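Local atomic coordinates of glycoside Hydrolase (Bacteroides uniformis, PDB entry 5TA0), a protein that probably hydrolyses agarose as a family 86 glycoside hydrolase of an intestinal bacterium, and is seen here with a bound agaro-oligosaccharide. Residues A[144-149]-A[223-228]; A[179-184]-A[234-239]; A[358-363]-A[527-532]. All blocks are in the same frame, centred on the assembly; numbering follows the deposited sequence. Where two conformers were deposited one is given.

In the fold
Contacts 1 and 2 belong to the β/α barrel, whose eight parallel strands follow one another in chain order; contact 3 joins that barrel to a neighbouring β-sheet. Helix 219-236 serves both of the first two, with residues 223-228 in contact 1 and 234-239 in contact 2, and their segments alternate along the chain. Their centres lie 18 Å apart and their nearest atoms about 7 Å. Contact 3 comes later in the sequence, its centre 32 Å from that of contact 1 and 33 Å from that of contact 2. The first two thus pack one flank of the barrel, while the third lies where a five-stranded mixed sheet, with strand 523-538 in it, packs against the barrel.

Contact 1 (A[144-149]-A[223-228]); sequences PFYPDG and FEFHST
Tyr146 and Phe225 mark the closest backbone approach between the loop 144-149 and the helical segment 223-228, yet their CA atoms stay 8.8 Å apart, so side chains alone bridge the distance. Phe225 does most of the bridging. Its CG lies anti to the backbone N (chi1 172°), which sends the ring straight out from the helix against three consecutive loop residues. Tyr146 meets it edge-to-face: the CD1 edge of the tyrosine is set over the middle of one face of Phe225, with ring centres 5.1 Å apart and planes at 71°. Phe145 reaches the outer rim of the same ring, its CE2 lying 3.6 Å from Phe225 CZ, with the two ring planes at 73°. The side chains of Pro147 and Phe225 approach from opposite directions, and the tightest touch of the group is Pro147 CD to Phe225 CE1 at 3.4 Å.

Proline suits this place because it offers a rigid apolar surface and is the centre of an inverse gamma turn, closed by Asp148 N to Tyr146 O (2.9 Å). The turn brings residues 146 and 147 round the same ring. All four touching side chains are buried.

The loop follows barrel strand 134-140 and leads to helix 170-183, whose Ser172 touches both Pro147 and Phe225 and bonds through OG to Phe145 O. Helix 86-94 adds Leu92 against Phe145, while helix 264-271 packs against helix 219-236 through Phe223.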
loop_
_atom_site.group_PDB
_atom_site.type_symbol
_atom_site.label_atom_id
_atom_site.label_comp_id
_atom_site.label_asym_id
_atom_site.label_seq_id
_atom_site.Cartn_x
_atom_site.Cartn_y
_atom_site.Cartn_z
ATOM N N PRO A 144 -9.936 -14.306 -18.644
ATOM C CA PRO A 144 -9.166 -14.996 -19.669
ATOM C C PRO A 144 -8.090 -14.123 -20.337
ATOM O O PRO A 144 -7.560 -14.475 -21.374
ATOM C CB PRO A 144 -10.269 -15.412 -20.653
ATOM C CG PRO A 144 -11.244 -14.299 -20.568
ATOM C CD PRO A 144 -11.211 -13.780 -19.166
ATOM N N PHE A 145 -7.748 -12.993 -19.722
ATOM C CA PHE A 145 -6.782 -12.029 -20.293
ATOM C C PHE A 145 -5.401 -12.639 -20.543
ATOM O O PHE A 145 -4.786 -12.364 -21.582
ATOM C CB PHE A 145 -6.679 -10.797 -19.366
ATOM C CG PHE A 145 -5.809 -9.684 -19.904
ATOM C CD1 PHE A 145 -6.205 -8.938 -20.994
ATOM C CD2 PHE A 145 -4.602 -9.395 -19.317
ATOM C CE1 PHE A 145 -5.423 -7.890 -21.468
ATOM C CE2 PHE A 145 -3.816 -8.346 -19.795
ATOM C CZ PHE A 145 -4.223 -7.604 -20.871
ATOM N N TYR A 146 -4.886 -13.450 -19.614
ATOM C CA TYR A 146 -3.579 -14.084 -19.826
ATOM C C TYR A 146 -3.760 -15.194 -20.872
ATOM O O TYR A 146 -4.613 -16.038 -20.702
ATOM C CB TYR A 146 -2.991 -14.697 -18.572
ATOM C CG TYR A 146 -1.533 -15.044 -18.711
ATOM C CD1 TYR A 146 -0.580 -14.050 -18.887
ATOM C CD2 TYR A 146 -1.079 -16.359 -18.694
ATOM C CE1 TYR A 146 0.770 -14.352 -18.999
ATOM C CE2 TYR A 146 0.277 -16.651 -18.788
ATOM C CZ TYR A 146 1.189 -15.636 -18.948
ATOM O OH TYR A 146 2.540 -15.896 -19.056
ATOM N N PRO A 147 -2.990 -15.144 -21.963
ATOM C CA PRO A 147 -3.305 -16.035 -23.090
ATOM C C PRO A 147 -2.707 -17.424 -22.916
ATOM O O PRO A 147 -1.674 -17.742 -23.504
ATOM C CB PRO A 147 -2.767 -15.259 -24.301
ATOM C CG PRO A 147 -1.670 -14.419 -23.757
ATOM C CD PRO A 147 -2.011 -14.106 -22.337
ATOM N N ASP A 148 -3.370 -18.232 -22.085
ATOM C CA ASP A 148 -2.971 -19.613 -21.773
ATOM C C ASP A 148 -3.892 -20.644 -22.421
ATOM O O ASP A 148 -3.867 -21.810 -22.050
ATOM C CB ASP A 148 -2.925 -19.823 -20.257
ATOM C CG ASP A 148 -4.277 -19.649 -19.588
ATOM O OD1 ASP A 148 -4.341 -19.702 -18.339
ATOM O OD2 ASP A 148 -5.303 -19.424 -20.270
ATOM N N GLY A 149 -4.728 -20.217 -23.368
ATOM C CA GLY A 149 -5.683 -21.112 -24.026
ATOM C C GLY A 149 -7.085 -21.060 -23.414
ATOM O O GLY A 149 -7.986 -21.715 -23.927
ATOM N N PHE A 223 6.629 -11.787 -17.359
ATOM C CA PHE A 223 7.295 -10.476 -17.324
ATOM C C PHE A 223 7.419 -9.849 -18.714
ATOM O O PHE A 223 7.158 -8.645 -18.886
ATOM C CB PHE A 223 8.628 -10.595 -16.568
ATOM C CG PHE A 223 8.487 -11.105 -15.174
ATOM C CD1 PHE A 223 7.321 -10.903 -14.423
ATOM C CD2 PHE A 223 9.526 -11.808 -14.566
ATOM C CE1 PHE A 223 7.211 -11.366 -13.142
ATOM C CE2 PHE A 223 9.417 -12.271 -13.274
ATOM C CZ PHE A 223 8.249 -12.052 -12.551
ATOM N N GLU A 224 7.813 -10.664 -19.711
ATOM C CA GLU A 224 7.873 -10.213 -21.109
ATOM C C GLU A 224 6.501 -9.695 -21.535
ATOM O O GLU A 224 6.403 -8.636 -22.156
ATOM C CB GLU A 224 8.318 -11.332 -22.100
ATOM C CG GLU A 224 9.824 -11.637 -22.158
ATOM C CD GLU A 224 10.248 -12.727 -23.163
ATOM O OE1 GLU A 224 9.532 -12.970 -24.159
ATOM O OE2 GLU A 224 11.282 -13.345 -22.880
ATOM N N PHE A 225 5.448 -10.451 -21.195
ATOM C CA PHE A 225 4.058 -10.066 -21.493
ATOM C C PHE A 225 3.751 -8.640 -21.037
ATOM O O PHE A 225 3.075 -7.905 -21.740
ATOM C CB PHE A 225 3.155 -11.114 -20.837
ATOM C CG PHE A 225 1.673 -10.838 -20.844
ATOM C CD1 PHE A 225 0.892 -11.258 -21.908
ATOM C CD2 PHE A 225 1.035 -10.315 -19.736
ATOM C CE1 PHE A 225 -0.476 -11.084 -21.893
ATOM C CE2 PHE A 225 -0.331 -10.163 -19.717
ATOM C CZ PHE A 225 -1.089 -10.550 -20.792
ATOM N N HIS A 226 4.271 -8.229 -19.891
ATOM C CA HIS A 226 4.035 -6.879 -19.418
ATOM C C HIS A 226 4.564 -5.804 -20.381
ATOM O O HIS A 226 3.894 -4.805 -20.607
ATOM C CB HIS A 226 4.628 -6.653 -18.023
ATOM C CG HIS A 226 3.761 -7.168 -16.914
ATOM N ND1 HIS A 226 3.555 -8.502 -16.659
ATOM C CD2 HIS A 226 3.020 -6.504 -15.998
ATOM C CE1 HIS A 226 2.715 -8.636 -15.645
ATOM N NE2 HIS A 226 2.393 -7.437 -15.208
ATOM N N SER A 227 5.754 -5.988 -20.933
ATOM C CA SER A 227 6.277 -5.016 -21.914
ATOM C C SER A 227 5.377 -4.945 -23.139
ATOM O O SER A 227 5.082 -3.871 -23.640
ATOM C CB SER A 227 7.681 -5.395 -22.334
ATOM O OG SER A 227 8.592 -5.278 -21.243
ATOM N N THR A 228 4.916 -6.109 -23.597
ATOM C CA THR A 228 4.048 -6.145 -24.771
ATOM C C THR A 228 2.704 -5.476 -24.493
ATOM O O THR A 228 2.198 -4.709 -25.319
ATOM C CB THR A 228 3.910 -7.584 -25.247
ATOM O OG1 THR A 228 5.224 -8.036 -25.653
ATOM C CG2 THR A 228 2.931 -7.706 -26.434
#

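Contact 2 (A[179-184]-A[234-239])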
loop_
_atom_site.group_PDB
_atom_site.type_symbol
_atom_site.label_atom_id
_atom_site.label_comp_id
_atom_site.label_asym_id
_atom_site.label_seq_id
_atom_site.Cartn_x
_atom_site.Cartn_y
_atom_site.Cartn_z
ATOM N N TYR A 179 -10.076 -1.240 -25.649
ATOM C CA TYR A 179 -11.085 -1.062 -24.613
ATOM C C TYR A 179 -10.999 0.342 -24.018
ATOM O O TYR A 179 -12.017 1.049 -23.867
ATOM C CB TYR A 179 -10.886 -2.112 -23.491
ATOM C CG TYR A 179 -11.877 -1.966 -22.362
ATOM C CD1 TYR A 179 -11.601 -1.140 -21.281
ATOM C CD2 TYR A 179 -13.095 -2.612 -22.416
ATOM C CE1 TYR A 179 -12.533 -0.945 -20.270
ATOM C CE2 TYR A 179 -14.026 -2.475 -21.390
ATOM C CZ TYR A 179 -13.750 -1.630 -20.333
ATOM O OH TYR A 179 -14.655 -1.452 -19.321
ATOM N N ILE A 180 -9.805 0.735 -23.626
ATOM C CA ILE A 180 -9.579 2.033 -22.985
ATOM C C ILE A 180 -10.003 3.149 -23.946
ATOM O O ILE A 180 -10.751 4.063 -23.568
ATOM C CB ILE A 180 -8.116 2.204 -22.524
ATOM C CG1 ILE A 180 -7.746 1.193 -21.431
ATOM C CG2 ILE A 180 -7.843 3.624 -22.039
ATOM C CD1 ILE A 180 -6.261 0.937 -21.341
ATOM N N LYS A 181 -9.580 3.043 -25.205
ATOM C CA LYS A 181 -9.879 4.078 -26.201
ATOM C C LYS A 181 -11.370 4.196 -26.488
ATOM O O LYS A 181 -11.882 5.308 -26.671
ATOM C CB LYS A 181 -9.131 3.727 -27.471
ATOM C CG LYS A 181 -9.353 4.716 -28.616
ATOM C CD LYS A 181 -8.467 4.339 -29.799
ATOM C CE LYS A 181 -8.693 5.238 -31.028
ATOM N NZ LYS A 181 -9.999 5.011 -31.703
ATOM N N GLU A 182 -12.069 3.063 -26.551
ATOM C CA GLU A 182 -13.483 3.016 -26.958
ATOM C C GLU A 182 -14.434 3.367 -25.822
ATOM O O GLU A 182 -15.431 4.075 -26.025
ATOM C CB GLU A 182 -13.860 1.631 -27.514
ATOM C CG GLU A 182 -13.117 1.177 -28.777
ATOM C CD GLU A 182 -13.523 1.862 -30.052
ATOM O OE1 GLU A 182 -14.365 2.783 -30.042
ATOM O OE2 GLU A 182 -12.964 1.433 -31.090
ATOM N N TYR A 183 -14.162 2.899 -24.615
ATOM C CA TYR A 183 -15.097 3.099 -23.519
ATOM C C TYR A 183 -14.985 4.487 -22.862
ATOM O O TYR A 183 -16.007 5.133 -22.619
ATOM C CB TYR A 183 -14.904 2.000 -22.449
ATOM C CG TYR A 183 -15.733 2.294 -21.216
ATOM C CD1 TYR A 183 -17.118 2.387 -21.300
ATOM C CD2 TYR A 183 -15.132 2.582 -19.986
ATOM C CE1 TYR A 183 -17.882 2.722 -20.203
ATOM C CE2 TYR A 183 -15.895 2.912 -18.871
ATOM C CZ TYR A 183 -17.281 2.983 -18.989
ATOM O OH TYR A 183 -18.078 3.359 -17.930
ATOM N N PHE A 184 -13.787 4.953 -22.548
ATOM C CA PHE A 184 -13.619 6.170 -21.711
ATOM C C PHE A 184 -13.746 7.447 -22.535
ATOM O O PHE A 184 -13.383 7.484 -23.710
ATOM C CB PHE A 184 -12.282 6.145 -20.976
ATOM C CG PHE A 184 -12.156 5.013 -19.970
ATOM C CD1 PHE A 184 -12.738 5.104 -18.708
ATOM C CD2 PHE A 184 -11.493 3.840 -20.320
ATOM C CE1 PHE A 184 -12.617 4.054 -17.805
ATOM C CE2 PHE A 184 -11.397 2.786 -19.439
ATOM C CZ PHE A 184 -11.941 2.905 -18.172
ATOM N N LYS A 234 -0.247 1.770 -25.013
ATOM C CA LYS A 234 0.276 3.086 -25.409
ATOM C C LYS A 234 0.114 3.358 -26.915
ATOM O O LYS A 234 -0.043 4.526 -27.316
ATOM C CB LYS A 234 1.730 3.229 -24.961
ATOM C CG LYS A 234 1.878 3.333 -23.441
ATOM C CD LYS A 234 3.328 3.217 -23.004
ATOM C CE LYS A 234 3.463 3.160 -21.491
ATOM N NZ LYS A 234 3.059 4.442 -20.879
ATOM N N LYS A 235 0.128 2.316 -27.747
ATOM C CA LYS A 235 -0.201 2.469 -29.190
ATOM C C LYS A 235 -1.573 3.131 -29.355
ATOM O O LYS A 235 -1.751 4.060 -30.169
ATOM C CB LYS A 235 -0.184 1.107 -29.886
ATOM C CG LYS A 235 -0.693 1.067 -31.332
ATOM C CD LYS A 235 -0.666 -0.359 -31.901
ATOM C CE LYS A 235 -1.444 -0.463 -33.212
ATOM N NZ LYS A 235 -1.364 -1.823 -33.808
ATOM N N PHE A 236 -2.559 2.679 -28.595
ATOM C CA PHE A 236 -3.895 3.233 -28.661
ATOM C C PHE A 236 -4.147 4.437 -27.771
ATOM O O PHE A 236 -5.064 5.206 -28.025
ATOM C CB PHE A 236 -4.934 2.126 -28.400
ATOM C CG PHE A 236 -4.975 1.096 -29.492
ATOM C CD1 PHE A 236 -4.215 -0.037 -29.426
ATOM C CD2 PHE A 236 -5.782 1.290 -30.614
ATOM C CE1 PHE A 236 -4.243 -0.987 -30.432
ATOM C CE2 PHE A 236 -5.793 0.351 -31.627
ATOM C CZ PHE A 236 -5.037 -0.783 -31.546
ATOM N N ASN A 237 -3.371 4.581 -26.693
ATOM C CA ASN A 237 -3.593 5.596 -25.647
ATOM C C ASN A 237 -2.238 6.118 -25.188
ATOM O O ASN A 237 -1.698 5.697 -24.164
ATOM C CB ASN A 237 -4.345 4.984 -24.447
ATOM C CG ASN A 237 -5.562 4.228 -24.859
ATOM O OD1 ASN A 237 -6.643 4.800 -25.066
ATOM N ND2 ASN A 237 -5.397 2.917 -25.036
ATOM N N PRO A 238 -1.616 7.022 -25.970
ATOM C CA PRO A 238 -0.220 7.380 -25.747
ATOM C C PRO A 238 0.158 7.892 -24.350
ATOM O O PRO A 238 1.264 7.636 -23.896
ATOM C CB PRO A 238 0.041 8.468 -26.818
ATOM C CG PRO A 238 -0.953 8.214 -27.879
ATOM C CD PRO A 238 -2.164 7.610 -27.211
ATOM N N ASP A 239 -0.756 8.555 -23.689
ATOM C CA ASP A 239 -0.400 9.116 -22.382
ATOM C C ASP A 239 -0.690 8.216 -21.163
ATOM O O ASP A 239 -0.441 8.636 -20.033
ATOM C CB ASP A 239 -1.041 10.492 -22.240
ATOM C CG ASP A 239 -0.522 11.480 -23.296
ATOM O OD1 ASP A 239 0.720 11.532 -23.534
ATOM O OD2 ASP A 239 -1.366 12.181 -23.884
#
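Ile180 and Lys181 meet Phe236 and Asn237 in a helix-to-helix packing contact on the outer layer of the β/α barrel, where the C-terminal ends of helices 170-183 and 219-236 come together. The backbones are close, with the CA atoms of Lys181 and Asn237 6.5 Å apart, and Asn237 is already the first residue to leave helical geometry.

Asn237 lies at the middle of the contact. Its CG stands beside its own backbone N (chi1 -50°), folding the amide back along the helix it has just left. From there ND2 bonds to Val233 O in the last turn of that helix and to Gly177 O in the facing one, so that a single buried amide nitrogen ties the two helices together. An asparagine fits because it is short, and its NH2 group can serve two carbonyls at once. The other end of the amide is packed rather than bonded across the contact: Asn237 OD1 comes within 3.5 Å of Ile180 CG2, and its approach to Lys181 N, at 3.4 Å, has too poor an angle for a hydrogen bond. Ile180 crosses the amide obliquely with its CB and CG2, giving it an apolar bed.

Lys181 works through its chain, not its charge. It extends across the gap until Lys181 CD is 4.1 Å from Phe236 CD2, at the edge of the ring, and 3.9 Å from Phe236 O. A bend at chi4 (-71°) then takes the ammonium group away, as suits an exposed site.

Ile180 also touches Leu138 of strand 134-140 beneath. Such side-by-side packing of helices around a core of parallel strands is the architecture of the β/α barrel.

Contact 3 (A[358-363]-A[527-532])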
loop_
_atom_site.group_PDB
_atom_site.type_symbol
_atom_site.label_atom_id
_atom_site.label_comp_id
_atom_site.label_asym_id
_atom_site.label_seq_id
_atom_site.Cartn_x
_atom_site.Cartn_y
_atom_site.Cartn_z
ATOM N N MET A 358 2.725 6.303 4.268
ATOM C CA MET A 358 2.835 7.772 4.435
ATOM C C MET A 358 4.296 8.181 4.614
ATOM O O MET A 358 4.691 9.276 4.173
ATOM C CB MET A 358 1.974 8.221 5.614
ATOM C CG MET A 358 0.486 8.240 5.293
ATOM S SD MET A 358 -0.623 8.178 6.735
ATOM C CE MET A 358 -0.238 9.740 7.503
ATOM N N GLU A 359 5.110 7.331 5.228
ATOM C CA GLU A 359 6.540 7.601 5.368
ATOM C C GLU A 359 7.279 7.622 4.048
ATOM O O GLU A 359 8.399 8.123 4.032
ATOM C CB GLU A 359 7.242 6.582 6.248
ATOM C CG GLU A 359 6.823 6.588 7.676
ATOM C CD GLU A 359 7.516 5.515 8.476
ATOM O OE1 GLU A 359 8.749 5.344 8.330
ATOM O OE2 GLU A 359 6.814 4.867 9.249
ATOM N N ARG A 360 6.709 7.023 2.985
ATOM C CA ARG A 360 7.322 7.001 1.639
ATOM C C ARG A 360 6.501 7.670 0.614
ATOM O O ARG A 360 6.489 7.281 -0.559
ATOM C CB ARG A 360 7.413 5.568 1.114
ATOM C CG ARG A 360 8.178 4.711 1.988
ATOM C CD ARG A 360 8.433 3.365 1.327
ATOM N NE ARG A 360 9.056 2.588 2.349
ATOM C CZ ARG A 360 10.166 1.868 2.243
ATOM N NH1 ARG A 360 10.822 1.739 1.090
ATOM N NH2 ARG A 360 10.588 1.223 3.323
ATOM N N THR A 361 5.768 8.692 1.020
ATOM C CA THR A 361 4.815 9.308 0.171
ATOM C C THR A 361 5.410 9.810 -1.155
ATOM O O THR A 361 4.729 9.815 -2.174
ATOM C CB THR A 361 4.038 10.403 0.942
ATOM O OG1 THR A 361 3.007 10.938 0.120
ATOM C CG2 THR A 361 4.953 11.529 1.430
ATOM N N ASP A 362 6.671 10.227 -1.153
ATOM C CA ASP A 362 7.302 10.668 -2.399
ATOM C C ASP A 362 7.406 9.568 -3.471
ATOM O O ASP A 362 7.378 9.902 -4.631
ATOM C CB ASP A 362 8.703 11.249 -2.131
ATOM C CG ASP A 362 9.664 10.261 -1.495
ATOM O OD1 ASP A 362 9.242 9.398 -0.703
ATOM O OD2 ASP A 362 10.873 10.405 -1.768
ATOM N N ASN A 363 7.540 8.317 -3.062
ATOM C CA ASN A 363 7.679 7.176 -3.994
ATOM C C ASN A 363 6.496 6.224 -3.974
ATOM O O ASN A 363 6.606 5.077 -4.458
ATOM C CB ASN A 363 8.955 6.406 -3.670
ATOM C CG ASN A 363 10.207 7.180 -4.035
ATOM O OD1 ASN A 363 10.276 7.810 -5.093
ATOM N ND2 ASN A 363 11.203 7.093 -3.189
ATOM N N GLU A 527 13.929 15.363 4.648
ATOM C CA GLU A 527 14.353 13.963 4.619
ATOM C C GLU A 527 14.813 13.593 3.245
ATOM O O GLU A 527 14.124 13.881 2.258
ATOM C CB GLU A 527 13.201 13.063 5.038
ATOM C CG GLU A 527 13.516 11.575 4.953
ATOM C CD GLU A 527 12.336 10.691 5.273
ATOM O OE1 GLU A 527 11.295 11.187 5.760
ATOM O OE2 GLU A 527 12.451 9.465 4.992
ATOM N N VAL A 528 15.991 12.960 3.171
ATOM C CA VAL A 528 16.492 12.394 1.920
ATOM C C VAL A 528 16.916 10.960 2.196
ATOM O O VAL A 528 17.574 10.678 3.212
ATOM C CB VAL A 528 17.657 13.229 1.312
ATOM C CG1 VAL A 528 18.051 12.700 -0.037
ATOM C CG2 VAL A 528 17.241 14.690 1.125
ATOM N N LYS A 529 16.554 10.055 1.299
ATOM C CA LYS A 529 16.908 8.636 1.401
ATOM C C LYS A 529 17.963 8.294 0.364
ATOM O O LYS A 529 17.808 8.621 -0.830
ATOM C CB LYS A 529 15.667 7.784 1.215
ATOM C CG LYS A 529 15.885 6.324 1.484
ATOM C CD LYS A 529 14.557 5.607 1.492
ATOM C CE LYS A 529 14.710 4.137 1.806
ATOM N NZ LYS A 529 13.360 3.535 1.956
ATOM N N TYR A 530 19.030 7.635 0.815
ATOM C CA TYR A 530 20.179 7.300 -0.020
ATOM C C TYR A 530 20.352 5.793 -0.099
ATOM O O TYR A 530 20.103 5.085 0.876
ATOM C CB TYR A 530 21.441 7.961 0.515
ATOM C CG TYR A 530 21.438 9.460 0.429
ATOM C CD1 TYR A 530 21.877 10.114 -0.714
ATOM C CD2 TYR A 530 21.001 10.236 1.491
ATOM C CE1 TYR A 530 21.853 11.501 -0.813
ATOM C CE2 TYR A 530 21.008 11.631 1.410
ATOM C CZ TYR A 530 21.416 12.252 0.257
ATOM O OH TYR A 530 21.435 13.633 0.178
ATOM N N TYR A 531 20.785 5.330 -1.267
ATOM C CA TYR A 531 20.931 3.907 -1.542
ATOM C C TYR A 531 22.402 3.543 -1.652
ATOM O O TYR A 531 23.232 4.389 -1.955
ATOM C CB TYR A 531 20.169 3.564 -2.829
ATOM C CG TYR A 531 18.704 3.854 -2.667
ATOM C CD1 TYR A 531 17.847 2.905 -2.133
ATOM C CD2 TYR A 531 18.195 5.101 -2.976
ATOM C CE1 TYR A 531 16.498 3.194 -1.905
ATOM C CE2 TYR A 531 16.850 5.399 -2.779
ATOM C CZ TYR A 531 16.013 4.431 -2.248
ATOM O OH TYR A 531 14.674 4.726 -2.003
ATOM N N ALA A 532 22.714 2.293 -1.390
ATOM C CA ALA A 532 24.085 1.785 -1.518
ATOM C C ALA A 532 24.408 1.444 -2.970
ATOM O O ALA A 532 23.537 1.335 -3.846
ATOM C CB ALA A 532 24.265 0.565 -0.641
HETATM O O HOH W 1 11.094 7.643 3.546
HETATM O O HOH W 2 8.960 9.955 6.009
HETATM O O HOH W 3 14.055 7.439 -2.691
#
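The backbone carbonyl of Glu359 and the carboxylate of Glu527 are bridged by two waters at a junction between the barrel and the five-stranded mixed sheet that contains strand 523-538, which here meets a loop built on a type I beta turn from Met358 to Thr361. Both waters donate to Glu359 O at 2.8 Å; one passes its other hydrogen to Glu527 OE2 and the second to Glu527 OE1, each at 2.7 Å. The carboxylate is thus held by both oxygens to one backbone carbonyl, a role for which its two acceptor atoms suit it well. His35 and Gln638 bind the same oxygens from within the sheet.

Two residues along the strand, Lys529 is fully extended and brings NZ over one face of the Arg360 guanidinium, 3.2 Å from NH1. Two donors so close can form no hydrogen bond with each other; acidic side chains of helix 298-315 gather them. Asp305 and Glu308 each form salt bridges with both residues, and Glu301 adds another to Arg360. These carboxylates account for the close approach, and the long, basic side chains reach the helix from loop and strand alike.

Farther on, a third water accepts from Asn363 ND2 (2.9 Å) and donates to Tyr531 OH (2.9 Å), lying in the plane of the tyrosine ring at its edge. The same hydroxyl bonds to Glu308, which therefore serves Arg360, Lys529 and Tyr531 together.

The loop runs from helix 340-358 into barrel strand 364-369, and the side chain of Glu359 forms a salt bridge with Arg592. On the other side, strand 523-538 lies in its mixed sheet between strands 34-37 and 631-642, with helix 298-315 lying against both the loop and the strand.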